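PDB 3MUQ: PBP domain-containing protein from Vibrio parahaemolyticus, which is of unknown function but belongs to the periplasmic binding protein superfamily and so probably binds a small ligand. Local coordinates for residues A[5-10]-A[54-59]. Sequence-based numbering, arbitrary orientation.
Sequences EHVRLA and DVDLVM
Arg8 and Asp56 meet with their flat groups almost perpendicular, the guanidinium and carboxylate planes being 88° apart. The salt bridge runs from Arg8 NH1 to Asp56 OD2 at 2.8 Å. Asp56 OD2 is gripped a second time, by the backbone N of Arg8, again at 2.8 Å; that N-H points almost straight at the oxygen (177°) and reaches it on the anti side of the carboxylate. One residue thus holds the acid through both backbone and side chain, while OD1 accepts a bond from the backbone N of Asn212, which further fixes the carboxylate's rotation. The Arg8 chain bends at chi3 (-67°), and its NE donates to Asp54 O at 3.1 Å, near the edge of the guanidinium, whereas Asp56 N lies over one face. Asp56 N itself bonds to Arg8 O.

Beyond this polar end the segments pair as parallel strands, part of the mixed sheet in this PBP-family fold; strand 35-41 flanks 6-12 on its other edge, and helix 43-51 belongs to the connection between 35-41 and 57-60. Ala10 N donates to Leu57 O (3.1 Å), and Met59 N to Ala10 O (2.9 Å).

Leu9 and Leu57 share one sheet face. Leu9 CD1 approaches Leu57 CG (3.8 Å) and Met59 CB, and Leu57 CD2 meets Val7 CG1 as the two side chains cross obliquely; helix 213-224 packs on Leu57 through Ala216 and Phe219. On the face carrying Ala10 and Val58, Ala10 CB rests against Val55 CG2 (3.8 Å), with Ala46 and Met49 of helix 43-51 also touching Ala10.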
# COMPACT_ATOMS: atom_id res chain seq x y z
N GLU A 5 -23.80 -6.01 -11.99
CA GLU A 5 -23.16 -7.13 -11.31
C GLU A 5 -22.73 -6.77 -9.88
O GLU A 5 -22.00 -5.79 -9.64
CB GLU A 5 -21.99 -7.65 -12.13
CG GLU A 5 -22.19 -9.07 -12.58
CD GLU A 5 -22.23 -9.99 -11.41
OE1 GLU A 5 -21.55 -9.66 -10.42
OE2 GLU A 5 -22.93 -11.03 -11.46
N HIS A 6 -23.20 -7.55 -8.91
CA HIS A 6 -23.19 -7.07 -7.53
C HIS A 6 -22.16 -7.75 -6.64
O HIS A 6 -22.01 -8.97 -6.66
CB HIS A 6 -24.61 -7.14 -6.94
CG HIS A 6 -25.55 -6.15 -7.55
ND1 HIS A 6 -25.75 -4.89 -7.01
CD2 HIS A 6 -26.30 -6.20 -8.67
CE1 HIS A 6 -26.61 -4.23 -7.76
NE2 HIS A 6 -26.96 -5.00 -8.77
N VAL A 7 -21.43 -6.92 -5.91
CA VAL A 7 -20.38 -7.39 -5.03
C VAL A 7 -20.74 -6.97 -3.61
O VAL A 7 -20.96 -5.80 -3.36
CB VAL A 7 -19.02 -6.77 -5.39
CG1 VAL A 7 -17.92 -7.34 -4.49
CG2 VAL A 7 -18.69 -7.00 -6.88
N ARG A 8 -20.84 -7.93 -2.70
CA ARG A 8 -21.17 -7.62 -1.33
C ARG A 8 -19.91 -7.59 -0.47
O ARG A 8 -19.16 -8.58 -0.44
CB ARG A 8 -22.18 -8.64 -0.79
CG ARG A 8 -23.47 -8.71 -1.59
CD ARG A 8 -24.45 -9.71 -1.01
NE ARG A 8 -23.99 -11.09 -1.12
CZ ARG A 8 -23.40 -11.59 -2.21
NH1 ARG A 8 -23.22 -10.83 -3.28
NH2 ARG A 8 -22.99 -12.86 -2.21
N LEU A 9 -19.68 -6.46 0.20
CA LEU A 9 -18.52 -6.25 1.06
C LEU A 9 -18.96 -6.13 2.51
O LEU A 9 -19.78 -5.27 2.84
CB LEU A 9 -17.81 -4.94 0.67
CG LEU A 9 -16.70 -4.48 1.62
CD1 LEU A 9 -15.51 -5.48 1.61
CD2 LEU A 9 -16.23 -3.06 1.29
N ALA A 10 -18.42 -6.98 3.38
CA ALA A 10 -18.60 -6.78 4.82
C ALA A 10 -17.42 -5.97 5.33
O ALA A 10 -16.26 -6.28 5.02
CB ALA A 10 -18.70 -8.13 5.57
N ASP A 54 -22.19 -15.10 3.42
CA ASP A 54 -23.25 -14.12 3.21
C ASP A 54 -22.77 -13.02 2.27
O ASP A 54 -23.60 -12.36 1.63
CB ASP A 54 -23.67 -13.44 4.53
CG ASP A 54 -24.04 -14.43 5.63
OD1 ASP A 54 -24.28 -15.62 5.33
OD2 ASP A 54 -24.12 -14.00 6.80
N VAL A 55 -21.45 -12.79 2.22
CA VAL A 55 -20.86 -11.72 1.42
C VAL A 55 -19.72 -12.29 0.57
O VAL A 55 -19.31 -13.44 0.76
CB VAL A 55 -20.31 -10.59 2.31
CG1 VAL A 55 -21.42 -9.89 3.10
CG2 VAL A 55 -19.22 -11.12 3.24
N ASP A 56 -19.18 -11.48 -0.33
CA ASP A 56 -18.15 -11.95 -1.27
C ASP A 56 -16.73 -11.68 -0.82
O ASP A 56 -15.80 -12.37 -1.25
CB ASP A 56 -18.37 -11.34 -2.64
CG ASP A 56 -19.78 -11.57 -3.15
OD1 ASP A 56 -20.21 -12.74 -3.18
OD2 ASP A 56 -20.45 -10.59 -3.53
N LEU A 57 -16.55 -10.65 0.01
CA LEU A 57 -15.24 -10.37 0.58
C LEU A 57 -15.38 -9.48 1.81
O LEU A 57 -16.44 -8.91 2.06
CB LEU A 57 -14.29 -9.74 -0.46
CG LEU A 57 -14.43 -8.24 -0.79
CD1 LEU A 57 -13.27 -7.79 -1.68
CD2 LEU A 57 -15.78 -7.92 -1.46
N VAL A 58 -14.30 -9.38 2.59
CA VAL A 58 -14.32 -8.59 3.81
C VAL A 58 -13.16 -7.60 3.88
O VAL A 58 -12.09 -7.82 3.30
CB VAL A 58 -14.25 -9.48 5.09
CG1 VAL A 58 -15.41 -10.48 5.14
CG2 VAL A 58 -12.92 -10.21 5.13
N MSE A 59 -13.38 -6.50 4.59
CA MSE A 59 -12.33 -5.51 4.81
C MSE A 59 -12.33 -5.14 6.28
O MSE A 59 -13.28 -4.53 6.75
CB MSE A 59 -12.59 -4.27 3.96
CG MSE A 59 -11.58 -3.14 4.18
SE MSE A 59 -12.05 -1.53 3.17
CE MSE A 59 -11.98 -2.28 1.35
O HOH W 1 -24.64 -15.05 -0.33